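Local coordinates for putative transcriptional regulator (Bacillus cytotoxicus NVH 391-98, PDB 3K4H), which probably regulates transcription as a LacI-family regulator, binding a glucose-containing sugar in the cleft of its periplasmic-binding-protein-like fold, at residues A[16-21]-A[50-55]; A[59-64]-A[82-87]; A[100-105]-A[142-147]; A[258-263]-A[268-273]. All coordinates share one frame; numbering follows the deposited sequence.

Interaction 1 of 4, residues A[16-21]-A[50-55]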
loop_
_atom_site.group_PDB
_atom_site.type_symbol
_atom_site.label_atom_id
_atom_site.label_comp_id
_atom_site.label_asym_id
_atom_site.label_seq_id
_atom_site.Cartn_x
_atom_site.Cartn_y
_atom_site.Cartn_z
ATOM N N PRO A 16 19.377 -11.420 -4.563
ATOM C CA PRO A 16 18.881 -12.724 -4.131
ATOM C C PRO A 16 19.809 -13.855 -4.539
ATOM O O PRO A 16 19.643 -14.965 -4.058
ATOM C CB PRO A 16 17.558 -12.873 -4.853
ATOM C CG PRO A 16 17.310 -11.609 -5.524
ATOM C CD PRO A 16 18.535 -10.848 -5.627
ATOM N N SER A 17 20.791 -13.565 -5.384
ATOM C CA SER A 17 21.716 -14.567 -5.903
ATOM C C SER A 17 22.866 -13.886 -6.667
ATOM O O SER A 17 22.952 -12.650 -6.705
ATOM C CB SER A 17 20.974 -15.583 -6.794
ATOM O OG SER A 17 21.827 -16.648 -7.168
ATOM N N SER A 18 23.749 -14.689 -7.264
ATOM C CA SER A 18 24.973 -14.169 -7.894
ATOM C C SER A 18 24.702 -12.915 -8.731
ATOM O O SER A 18 23.739 -12.886 -9.509
ATOM C CB SER A 18 25.642 -15.253 -8.760
ATOM O OG SER A 18 24.818 -15.647 -9.854
ATOM N N ALA A 19 25.530 -11.886 -8.581
ATOM C CA ALA A 19 25.363 -10.684 -9.389
ATOM C C ALA A 19 25.239 -11.029 -10.880
ATOM O O ALA A 19 24.567 -10.322 -11.636
ATOM C CB ALA A 19 26.501 -9.732 -9.158
ATOM N N SER A 20 25.891 -12.123 -11.288
ATOM C CA SER A 20 25.796 -12.648 -12.653
ATOM C C SER A 20 24.376 -13.132 -13.019
ATOM O O SER A 20 23.874 -12.786 -14.082
ATOM C CB SER A 20 26.813 -13.768 -12.884
ATOM O OG SER A 20 28.124 -13.363 -12.514
ATOM N N LYS A 21 23.725 -13.924 -12.165
ATOM C CA LYS A 21 22.330 -14.279 -12.436
ATOM C C LYS A 21 21.468 -13.001 -12.433
ATOM O O LYS A 21 20.639 -12.805 -13.318
ATOM C CB LYS A 21 21.796 -15.339 -11.451
ATOM C CG LYS A 21 20.470 -16.059 -11.861
ATOM C CD LYS A 21 19.185 -15.146 -11.968
ATOM C CE LYS A 21 18.653 -14.634 -10.588
ATOM N NZ LYS A 21 17.562 -13.588 -10.655
ATOM N N THR A 50 30.525 -10.328 -4.500
ATOM C CA THR A 50 30.467 -11.253 -5.596
ATOM C C THR A 50 30.002 -12.659 -5.357
ATOM O O THR A 50 30.040 -13.432 -6.258
ATOM C CB THR A 50 31.739 -11.281 -6.344
ATOM O OG1 THR A 50 32.812 -11.228 -5.423
ATOM C CG2 THR A 50 31.818 -10.082 -7.161
ATOM N N GLY A 51 29.567 -13.013 -4.175
ATOM C CA GLY A 51 29.271 -14.396 -3.943
ATOM C C GLY A 51 28.065 -14.914 -4.628
ATOM O O GLY A 51 27.070 -14.306 -4.616
ATOM N N GLU A 52 28.227 -15.973 -5.371
ATOM C CA GLU A 52 27.160 -16.743 -5.950
ATOM C C GLU A 52 26.184 -17.551 -5.134
ATOM O O GLU A 52 25.018 -17.616 -5.415
ATOM C CB GLU A 52 27.755 -17.561 -7.067
ATOM C CG GLU A 52 28.463 -16.662 -8.018
ATOM C CD GLU A 52 29.367 -17.363 -8.919
ATOM O OE1 GLU A 52 29.644 -18.528 -8.671
ATOM O OE2 GLU A 52 29.804 -16.756 -9.894
ATOM N N THR A 53 26.722 -18.233 -4.159
ATOM C CA THR A 53 25.973 -19.089 -3.281
ATOM C C THR A 53 25.304 -18.444 -2.133
ATOM O O THR A 53 25.682 -17.416 -1.720
ATOM C CB THR A 53 26.725 -20.282 -2.859
ATOM O OG1 THR A 53 27.207 -20.035 -1.560
ATOM C CG2 THR A 53 27.872 -20.460 -3.720
ATOM N N GLU A 54 24.317 -19.073 -1.573
ATOM C CA GLU A 54 23.644 -18.447 -0.486
ATOM C C GLU A 54 24.585 -18.235 0.658
ATOM O O GLU A 54 24.551 -17.239 1.312
ATOM C CB GLU A 54 22.540 -19.356 -0.040
ATOM C CG GLU A 54 21.631 -18.759 0.943
ATOM C CD GLU A 54 22.196 -18.758 2.306
ATOM O OE1 GLU A 54 21.474 -18.466 3.254
ATOM O OE2 GLU A 54 23.375 -19.047 2.427
ATOM N N GLU A 55 25.424 -19.194 0.932
ATOM C CA GLU A 55 26.390 -19.025 1.960
ATOM C C GLU A 55 27.334 -17.944 1.570
ATOM O O GLU A 55 27.658 -17.091 2.333
ATOM C CB GLU A 55 27.140 -20.311 2.070
ATOM C CG GLU A 55 27.966 -20.441 3.285
ATOM C CD GLU A 55 29.045 -21.448 3.113
ATOM O OE1 GLU A 55 30.112 -21.256 3.676
ATOM O OE2 GLU A 55 28.837 -22.432 2.406
#

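Interaction 2 of 4, residues A[59-64]-A[82-87]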
loop_
_atom_site.group_PDB
_atom_site.type_symbol
_atom_site.label_atom_id
_atom_site.label_comp_id
_atom_site.label_asym_id
_atom_site.label_seq_id
_atom_site.Cartn_x
_atom_site.Cartn_y
_atom_site.Cartn_z
ATOM N N ASN A 59 28.248 -14.456 3.794
ATOM C CA ASN A 59 29.597 -13.999 4.062
ATOM C C ASN A 59 29.809 -12.599 3.479
ATOM O O ASN A 59 30.359 -11.704 4.157
ATOM C CB ASN A 59 30.643 -14.999 3.573
ATOM C CG ASN A 59 30.336 -16.438 4.011
ATOM O OD1 ASN A 59 29.313 -16.691 4.657
ATOM N ND2 ASN A 59 31.221 -17.386 3.662
ATOM N N GLY A 60 29.315 -12.391 2.260
ATOM C CA GLY A 60 29.463 -11.114 1.619
ATOM C C GLY A 60 28.978 -9.967 2.506
ATOM O O GLY A 60 29.708 -8.975 2.714
ATOM N N VAL A 61 27.753 -10.109 3.018
ATOM C CA VAL A 61 27.106 -9.060 3.796
ATOM C C VAL A 61 27.811 -8.875 5.128
ATOM O O VAL A 61 27.982 -7.755 5.623
ATOM C CB VAL A 61 25.620 -9.376 4.040
ATOM C CG1 VAL A 61 25.089 -8.619 5.253
ATOM C CG2 VAL A 61 24.769 -9.076 2.782
ATOM N N VAL A 62 28.226 -9.994 5.698
ATOM C CA VAL A 62 28.930 -10.013 6.969
ATOM C C VAL A 62 30.254 -9.246 6.890
ATOM O O VAL A 62 30.552 -8.457 7.768
ATOM C CB VAL A 62 29.071 -11.482 7.456
ATOM C CG1 VAL A 62 30.183 -11.651 8.420
ATOM C CG2 VAL A 62 27.761 -11.923 8.086
ATOM N N LYS A 63 31.023 -9.443 5.819
ATOM C CA LYS A 63 32.282 -8.707 5.654
ATOM C C LYS A 63 32.012 -7.204 5.466
ATOM O O LYS A 63 32.738 -6.362 5.986
ATOM C CB LYS A 63 33.133 -9.282 4.507
ATOM C CG LYS A 63 33.324 -10.818 4.546
ATOM C CD LYS A 63 34.621 -11.335 3.853
ATOM C CE LYS A 63 35.106 -10.432 2.685
ATOM N NZ LYS A 63 36.615 -10.487 2.499
HETATM N N MSE A 64 30.952 -6.890 4.730
HETATM C CA MSE A 64 30.454 -5.534 4.598
HETATM C C MSE A 64 30.292 -4.860 5.946
HETATM O O MSE A 64 30.804 -3.763 6.165
HETATM C CB MSE A 64 29.101 -5.520 3.892
HETATM C CG MSE A 64 29.142 -5.781 2.409
HETATM SE SE MSE A 64 27.406 -5.489 1.555
HETATM C CE MSE A 64 27.086 -3.707 2.185
ATOM N N ASP A 82 14.994 -14.691 5.647
ATOM C CA ASP A 82 16.267 -14.290 5.161
ATOM C C ASP A 82 17.173 -14.195 6.402
ATOM O O ASP A 82 16.914 -13.392 7.322
ATOM C CB ASP A 82 16.135 -12.958 4.438
ATOM C CG ASP A 82 17.259 -12.703 3.476
ATOM O OD1 ASP A 82 17.181 -11.656 2.811
ATOM O OD2 ASP A 82 18.187 -13.538 3.349
ATOM N N ARG A 83 18.191 -15.051 6.450
ATOM C CA ARG A 83 19.239 -14.893 7.431
ATOM C C ARG A 83 19.790 -13.468 7.331
ATOM O O ARG A 83 20.067 -12.844 8.364
ATOM C CB ARG A 83 20.409 -15.863 7.203
ATOM C CG ARG A 83 20.107 -17.324 7.176
ATOM C CD ARG A 83 21.130 -18.011 6.300
ATOM N NE ARG A 83 22.444 -17.972 6.930
ATOM C CZ ARG A 83 23.606 -18.305 6.364
ATOM N NH1 ARG A 83 23.682 -18.718 5.109
ATOM N NH2 ARG A 83 24.712 -18.217 7.079
ATOM N N ILE A 84 19.974 -12.957 6.106
ATOM C CA ILE A 84 20.613 -11.645 5.943
ATOM C C ILE A 84 19.936 -10.620 6.839
ATOM O O ILE A 84 20.611 -9.882 7.565
ATOM C CB ILE A 84 20.620 -11.120 4.486
ATOM C CG1 ILE A 84 21.168 -12.149 3.485
ATOM C CG2 ILE A 84 21.441 -9.846 4.385
ATOM C CD1 ILE A 84 22.617 -12.295 3.504
ATOM N N ILE A 85 18.602 -10.593 6.793
ATOM C CA ILE A 85 17.813 -9.699 7.637
ATOM C C ILE A 85 17.966 -10.015 9.119
ATOM O O ILE A 85 18.120 -9.080 9.905
ATOM C CB ILE A 85 16.319 -9.707 7.288
ATOM C CG1 ILE A 85 16.101 -9.194 5.874
ATOM C CG2 ILE A 85 15.511 -8.815 8.278
ATOM C CD1 ILE A 85 14.617 -9.142 5.487
ATOM N N GLN A 86 17.916 -11.297 9.512
ATOM C CA GLN A 86 18.134 -11.662 10.924
ATOM C C GLN A 86 19.455 -11.076 11.378
ATOM O O GLN A 86 19.556 -10.555 12.484
ATOM C CB GLN A 86 18.114 -13.187 11.195
ATOM C CG GLN A 86 16.833 -13.774 11.858
ATOM C CD GLN A 86 16.327 -13.020 13.132
ATOM O OE1 GLN A 86 15.246 -12.400 13.112
ATOM N NE2 GLN A 86 17.097 -13.089 14.232
ATOM N N TYR A 87 20.454 -11.129 10.506
ATOM C CA TYR A 87 21.770 -10.671 10.855
ATOM C C TYR A 87 21.781 -9.179 11.063
ATOM O O TYR A 87 22.249 -8.699 12.104
ATOM C CB TYR A 87 22.805 -11.057 9.797
ATOM C CG TYR A 87 24.172 -10.476 10.090
ATOM C CD1 TYR A 87 24.608 -9.318 9.445
ATOM C CD2 TYR A 87 25.015 -11.058 11.049
ATOM C CE1 TYR A 87 25.863 -8.763 9.738
ATOM C CE2 TYR A 87 26.266 -10.517 11.343
ATOM C CZ TYR A 87 26.688 -9.370 10.684
ATOM O OH TYR A 87 27.919 -8.813 10.959
#

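Interaction 3 of 4, residues A[100-105]-A[142-147]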
loop_
_atom_site.group_PDB
_atom_site.type_symbol
_atom_site.label_atom_id
_atom_site.label_comp_id
_atom_site.label_asym_id
_atom_site.label_seq_id
_atom_site.Cartn_x
_atom_site.Cartn_y
_atom_site.Cartn_z
ATOM N N LYS A 100 7.950 -6.189 0.315
ATOM C CA LYS A 100 7.330 -6.394 1.616
ATOM C C LYS A 100 8.128 -7.391 2.459
ATOM O O LYS A 100 8.589 -8.413 1.952
ATOM C CB LYS A 100 5.950 -6.949 1.401
ATOM C CG LYS A 100 4.925 -6.497 2.382
ATOM C CD LYS A 100 3.537 -6.921 1.921
ATOM C CE LYS A 100 3.337 -8.410 2.081
ATOM N NZ LYS A 100 1.966 -8.751 1.672
ATOM N N PRO A 101 8.300 -7.095 3.760
ATOM C CA PRO A 101 8.936 -8.067 4.656
ATOM C C PRO A 101 7.899 -9.059 5.113
ATOM O O PRO A 101 6.718 -8.717 5.174
ATOM C CB PRO A 101 9.403 -7.212 5.838
ATOM C CG PRO A 101 9.076 -5.735 5.450
ATOM C CD PRO A 101 8.001 -5.821 4.441
ATOM N N TYR A 102 8.313 -10.283 5.433
ATOM C CA TYR A 102 7.324 -11.282 5.814
ATOM C C TYR A 102 6.543 -10.815 7.038
ATOM O O TYR A 102 5.303 -10.855 7.050
ATOM C CB TYR A 102 7.926 -12.666 6.053
ATOM C CG TYR A 102 6.847 -13.698 6.351
ATOM C CD1 TYR A 102 5.818 -13.940 5.430
ATOM C CD2 TYR A 102 6.832 -14.410 7.561
ATOM C CE1 TYR A 102 4.804 -14.877 5.694
ATOM C CE2 TYR A 102 5.817 -15.362 7.841
ATOM C CZ TYR A 102 4.810 -15.582 6.899
ATOM O OH TYR A 102 3.813 -16.498 7.137
ATOM N N ASP A 103 7.287 -10.352 8.043
ATOM C CA ASP A 103 6.738 -9.860 9.304
ATOM C C ASP A 103 7.459 -8.560 9.704
ATOM O O ASP A 103 8.375 -8.112 8.992
ATOM C CB ASP A 103 6.927 -10.929 10.394
ATOM C CG ASP A 103 8.389 -11.402 10.520
ATOM O OD1 ASP A 103 9.307 -10.757 9.952
ATOM O OD2 ASP A 103 8.619 -12.425 11.196
ATOM N N ARG A 104 7.048 -7.973 10.833
ATOM C CA ARG A 104 7.698 -6.785 11.409
ATOM C C ARG A 104 7.611 -5.563 10.502
ATOM O O ARG A 104 8.525 -4.723 10.498
ATOM C CB ARG A 104 9.177 -7.038 11.711
ATOM C CG ARG A 104 9.515 -8.132 12.677
ATOM C CD ARG A 104 10.986 -8.430 12.478
ATOM N NE ARG A 104 11.657 -8.923 13.680
ATOM C CZ ARG A 104 12.908 -9.391 13.700
ATOM N NH1 ARG A 104 13.631 -9.439 12.575
ATOM N NH2 ARG A 104 13.432 -9.823 14.847
ATOM N N LYS A 105 6.531 -5.464 9.726
ATOM C CA LYS A 105 6.281 -4.277 8.897
ATOM C C LYS A 105 6.563 -2.994 9.679
ATOM O O LYS A 105 7.140 -2.052 9.145
ATOM C CB LYS A 105 4.838 -4.254 8.364
ATOM C CG LYS A 105 4.662 -4.678 6.904
ATOM C CD LYS A 105 4.593 -6.198 6.723
ATOM C CE LYS A 105 3.408 -6.837 7.455
ATOM N NZ LYS A 105 2.098 -6.126 7.265
ATOM N N ASP A 142 9.129 -18.694 -1.996
ATOM C CA ASP A 142 9.635 -18.069 -0.786
ATOM C C ASP A 142 9.851 -16.558 -0.903
ATOM O O ASP A 142 10.188 -15.901 0.092
ATOM C CB ASP A 142 10.923 -18.757 -0.338
ATOM C CG ASP A 142 12.051 -18.582 -1.328
ATOM O OD1 ASP A 142 13.208 -18.527 -0.867
ATOM O OD2 ASP A 142 11.790 -18.501 -2.560
ATOM N N LEU A 143 9.669 -16.026 -2.112
ATOM C CA LEU A 143 9.748 -14.586 -2.343
ATOM C C LEU A 143 8.407 -13.902 -2.134
ATOM O O LEU A 143 7.357 -14.432 -2.503
ATOM C CB LEU A 143 10.282 -14.274 -3.727
ATOM C CG LEU A 143 11.736 -14.631 -3.989
ATOM C CD1 LEU A 143 12.181 -13.840 -5.179
ATOM C CD2 LEU A 143 12.624 -14.285 -2.818
ATOM N N LEU A 144 8.424 -12.723 -1.536
ATOM C CA LEU A 144 7.154 -12.157 -1.167
ATOM C C LEU A 144 6.408 -11.500 -2.313
ATOM O O LEU A 144 5.176 -11.499 -2.328
ATOM C CB LEU A 144 7.278 -11.278 0.061
ATOM C CG LEU A 144 7.327 -12.269 1.231
ATOM C CD1 LEU A 144 8.408 -11.870 2.210
ATOM C CD2 LEU A 144 5.954 -12.429 1.907
ATOM N N VAL A 145 7.143 -10.967 -3.282
ATOM C CA VAL A 145 6.498 -10.456 -4.476
ATOM C C VAL A 145 5.661 -11.556 -5.173
ATOM O O VAL A 145 4.559 -11.287 -5.660
ATOM C CB VAL A 145 7.494 -9.786 -5.432
ATOM C CG1 VAL A 145 8.564 -10.780 -5.928
ATOM C CG2 VAL A 145 6.747 -9.166 -6.599
ATOM N N THR A 146 6.168 -12.789 -5.177
ATOM C CA THR A 146 5.413 -13.914 -5.710
ATOM C C THR A 146 4.184 -14.269 -4.864
ATOM O O THR A 146 3.107 -14.458 -5.406
ATOM C CB THR A 146 6.292 -15.159 -5.919
ATOM O OG1 THR A 146 7.455 -14.796 -6.672
ATOM C CG2 THR A 146 5.526 -16.235 -6.688
ATOM N N ARG A 147 4.322 -14.353 -3.549
ATOM C CA ARG A 147 3.175 -14.679 -2.718
ATOM C C ARG A 147 2.083 -13.648 -2.896
ATOM O O ARG A 147 0.912 -14.003 -2.963
ATOM C CB ARG A 147 3.555 -14.742 -1.240
ATOM C CG ARG A 147 3.695 -16.104 -0.653
ATOM C CD ARG A 147 3.517 -15.974 0.850
ATOM N NE ARG A 147 3.971 -17.168 1.563
ATOM C CZ ARG A 147 5.249 -17.483 1.801
ATOM N NH1 ARG A 147 6.251 -16.709 1.384
ATOM N NH2 ARG A 147 5.523 -18.602 2.465
#

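Interaction 4 of 4, residues A[258-263]-A[268-273]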
loop_
_atom_site.group_PDB
_atom_site.type_symbol
_atom_site.label_atom_id
_atom_site.label_comp_id
_atom_site.label_asym_id
_atom_site.label_seq_id
_atom_site.Cartn_x
_atom_site.Cartn_y
_atom_site.Cartn_z
ATOM N N LEU A 258 17.168 4.919 2.676
ATOM C CA LEU A 258 18.294 4.354 3.418
ATOM C C LEU A 258 19.215 5.442 3.944
ATOM O O LEU A 258 19.612 5.406 5.099
ATOM C CB LEU A 258 19.081 3.366 2.564
ATOM C CG LEU A 258 20.344 2.791 3.202
ATOM C CD1 LEU A 258 20.043 2.058 4.525
ATOM C CD2 LEU A 258 21.110 1.895 2.234
ATOM N N VAL A 259 19.548 6.405 3.090
ATOM C CA VAL A 259 20.458 7.477 3.461
ATOM C C VAL A 259 19.832 8.284 4.586
ATOM O O VAL A 259 20.507 8.691 5.529
ATOM C CB VAL A 259 20.814 8.361 2.236
ATOM C CG1 VAL A 259 21.484 9.652 2.633
ATOM C CG2 VAL A 259 21.736 7.598 1.310
ATOM N N ASP A 260 18.527 8.486 4.506
ATOM C CA ASP A 260 17.817 9.193 5.561
ATOM C C ASP A 260 18.005 8.402 6.859
ATOM O O ASP A 260 18.451 8.935 7.865
ATOM C CB ASP A 260 16.347 9.355 5.189
ATOM C CG ASP A 260 15.543 10.031 6.261
ATOM O OD1 ASP A 260 15.880 11.166 6.686
ATOM O OD2 ASP A 260 14.550 9.415 6.680
ATOM N N LYS A 261 17.723 7.109 6.795
ATOM C CA LYS A 261 17.903 6.208 7.926
ATOM C C LYS A 261 19.325 6.255 8.463
ATOM O O LYS A 261 19.524 6.222 9.673
ATOM C CB LYS A 261 17.558 4.789 7.505
ATOM C CG LYS A 261 17.479 3.792 8.641
ATOM C CD LYS A 261 16.562 2.618 8.266
ATOM C CE LYS A 261 16.508 1.619 9.390
ATOM N NZ LYS A 261 15.129 1.133 9.576
ATOM N N VAL A 262 20.276 6.289 7.564
ATOM C CA VAL A 262 21.632 6.345 7.994
ATOM C C VAL A 262 22.036 7.652 8.537
ATOM O O VAL A 262 22.613 7.728 9.580
ATOM C CB VAL A 262 22.521 6.120 6.835
ATOM C CG1 VAL A 262 23.848 6.463 7.183
ATOM C CG2 VAL A 262 22.485 4.742 6.456
ATOM N N GLU A 263 21.839 8.705 7.791
ATOM C CA GLU A 263 22.147 9.961 8.383
ATOM C C GLU A 263 21.364 10.490 9.556
ATOM O O GLU A 263 21.935 11.005 10.475
ATOM C CB GLU A 263 22.258 10.983 7.296
ATOM C CG GLU A 263 23.293 10.579 6.355
ATOM C CD GLU A 263 23.457 11.527 5.289
ATOM O OE1 GLU A 263 22.691 12.470 5.241
ATOM O OE2 GLU A 263 24.341 11.331 4.482
ATOM N N THR A 268 12.199 6.345 12.154
ATOM C CA THR A 268 10.952 5.670 12.204
ATOM C C THR A 268 10.848 4.869 10.945
ATOM O O THR A 268 11.276 5.294 9.894
ATOM C CB THR A 268 9.835 6.641 12.230
ATOM O OG1 THR A 268 10.366 7.960 12.407
ATOM C CG2 THR A 268 8.922 6.286 13.346
ATOM N N ALA A 269 10.293 3.688 11.082
ATOM C CA ALA A 269 10.086 2.803 9.983
ATOM C C ALA A 269 8.762 3.016 9.310
ATOM O O ALA A 269 7.736 2.918 9.901
ATOM C CB ALA A 269 10.189 1.428 10.456
ATOM N N LYS A 270 8.835 3.295 8.031
ATOM C CA LYS A 270 7.702 3.508 7.149
ATOM C C LYS A 270 7.800 2.554 5.972
ATOM O O LYS A 270 8.822 1.910 5.769
ATOM C CB LYS A 270 7.733 4.938 6.615
ATOM C CG LYS A 270 9.096 5.318 6.058
ATOM C CD LYS A 270 9.154 6.756 5.639
ATOM C CE LYS A 270 10.369 7.432 6.263
ATOM N NZ LYS A 270 11.273 8.022 5.213
ATOM N N CYS A 271 6.737 2.508 5.186
ATOM C CA CYS A 271 6.694 1.800 3.933
ATOM C C CYS A 271 6.402 2.801 2.813
ATOM O O CYS A 271 5.587 3.687 2.987
ATOM C CB CYS A 271 5.597 0.753 4.047
ATOM S SG CYS A 271 4.789 0.290 2.537
ATOM N N ILE A 272 7.049 2.666 1.668
ATOM C CA ILE A 272 6.842 3.589 0.539
ATOM C C ILE A 272 6.276 2.852 -0.668
ATOM O O ILE A 272 6.899 1.931 -1.177
ATOM C CB ILE A 272 8.156 4.321 0.156
ATOM C CG1 ILE A 272 8.694 5.050 1.396
ATOM C CG2 ILE A 272 7.922 5.288 -0.967
ATOM C CD1 ILE A 272 9.884 5.994 1.189
ATOM N N ILE A 273 5.094 3.244 -1.132
ATOM C CA ILE A 273 4.445 2.512 -2.219
ATOM C C ILE A 273 4.540 3.283 -3.531
ATOM O O ILE A 273 3.969 4.380 -3.653
ATOM C CB ILE A 273 2.974 2.173 -1.891
ATOM C CG1 ILE A 273 2.874 1.346 -0.609
ATOM C CG2 ILE A 273 2.304 1.430 -3.047
ATOM C CD1 ILE A 273 3.733 0.094 -0.566
#

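Interaction 1 of 4, residues A[16-21]-A[50-55]
S18 and E52 meet where two loops leave neighbouring strands of a parallel sheet, an instructive case of packing at the carboxyl edge of the Rossmann-like fold shared by the periplasmic-binding-protein family. Residues 16-21 follow strand 10-14 and lead into helix 19-22, whereas 50-55 follow strand 45-48 and lead into helix 54-66. The two CA atoms of S18 and E52 lie 3.9 Å apart, which brings backbone against backbone.

On the packed side, S18 is buried and its methylene does the touching: CB of S18 packs against CG of E52, with CA of E52 also close by. CA of S18 faces the carbonyl O of G51 at 3.9 Å, and S17 OG stands 3.8 Å from E52 O. The join is therefore one of van der Waals contact, made largely by aliphatic carbons and main chain.

The solvent side belongs to the exposed E52, which leads its carboxylate outward. Its CG lies anti to the carbonyl carbon (chi1 -55°) and the chain runs extended past CG, while CB and CG are the atoms lying along S18 CB. The side chain of S17 is about 9 Å from a bound alpha-D-glucopyranose, close to the ligand site without reaching it.

Each loop also serves as the start of a helix. T53 is the N-cap of helix 54-66, its OG1 accepting from E56 N, and E54 forms a salt bridge with R83. S18 is the N-cap of helix 19-22: its hydroxyl, turned away from E52, accepts from the backbone, K21 N to S18 OG measuring 3.1 Å with an N-H...O angle of 159°.

Interaction 2 of 4, residues A[59-64]-A[82-87]
V61 and I84 bring aliphatic branches together between two helices that run almost side by side. V61 CG2 lies 3.8 Å from I84 CG2, and the same valine methyl is 3.9 Å from I84 CD1; V61 CG1 also borders I84 CG2. The isoleucine thus offers both its branch methyl and the end of its longer arm, the two side chains meeting at a slant.

One contact involves a ring face. V62 CG2 sits over the centre of the Y87 ring, 3.8 Å from the centroid and 13° off the normal, a CH-pi contact in which the valine crosses the tyrosine at about a right angle. Y87 reaches across because its CG is anti to the backbone N (chi1 175°), and its side chain also touches V65 and Q66.

These residues join helices 54-66 and 83-90, the helices of two consecutive beta-alpha-beta crossovers, 45-48 to 72-75 and 72-75 to 95-98. The short axes come within 10.5 Å at 19°, nearly parallel, as expected for crossover helices on one face of a parallel sheet. Beneath them V61 rests on I73 and I84 on L75, both from strand 72-75.

Polar contacts lie at the amino-terminal end of the second helix. D82 is its N-cap, its OD2 accepting a weak bond of 3.3 Å from I84 N. R83 makes a cation-pi contact with F58 of helix 54-66.

Interaction 3 of 4, residues A[100-105]-A[142-147]
L144 pushes its two terminal methyls against K100 and Y102 of the loop after strand 95-98. CD1 lies 3.5 Å from K100 O and 3.6 Å from Y102 N, so one branch is set against the main chain. CD2 takes the other partner, approaching the Y102 ring at its edge and in its plane, 3.8 Å from CD1 of the tyrosine. The two side chains cross at about a right angle, and CG of Y102, anti to its own N (chi1 -176°), sets the ring so that its edge, at CD1, meets L144 CD2.

The pair bridges the two lobes of the periplasmic-binding-protein-like fold: the loop belongs to one sheet, while L144 opens helix 144-159, which follows strand 134-138 of the other. Next door, V145 touches a bound alpha-D-glucopyranose, and the side chain of L144 is itself about 6 Å from that sugar, placing this contact at the ligand cleft.

Farther out, S78 ties both sides together, its OG hydrogen-bonding K100 O and its backbone pairing with that of L144. K100 NZ forms a salt bridge with D148, one turn along the helix, and R147 NH2 forms another with E80, a residue that Y102 also touches.

Interaction 4 of 4, residues A[258-263]-A[268-273]
D260 and K270 face each other as a surface ion pair, D260 OD2 standing 3.9 Å from K270 NZ. At that separation the salt bridge is a long one, better read as electrostatic attraction than as a firm bond. The two side chains cross at about a right angle. D260 points toward the other segment, its CG anti to the backbone N (chi1 178°), while the lysine bends at its third and fourth torsions to bring the ammonium to the aspartate.

Other charges gather round the pair from the second subunit. K256 of that chain forms a weak, long ion pair with D260 OD1, and E253 of the same chain packs on K270. The aspartate is thus approached by a lysine of each subunit.

Among the uncharged partners, T109 is common to both segments: its OG1 is hydrogen-bonded to K261 NZ, and A269 and K270 pack against it. E263, at the far end of the helical segment, hydrogen-bonds to Y44 OH.

In the fold, helix 247-264 lies against strand 10-14, with L258 and V259 on L11. After the turn, strand 271-273 joins the edge of the parallel sheet beside strand 110-112, I272 bonding through its backbone to Y110 and D112. On its other edge C271 and I273 pair antiparallel with a strand of the second subunit, so the sheet continues across the dimer interface.

The four contacts come in series along the chain, each closing before the next opens. Interactions 1 and 2 share helix 54-66, lie about 13 Å apart between centres and touch through the salt bridge of E54 with R83. Interaction 3, about 18 Å from interaction 2 between centres, is joined to it by Q86 packing on R104; it alone spans the two lobes. Interaction 4 lies about 26 Å from interaction 1 between centres, and its strand 271-273 forms the edge of the sheet opposite strand 45-48. Interaction 3 thus sits at the ligand cleft and interaction 4 at the subunit interface, their centres about 18 Å apart.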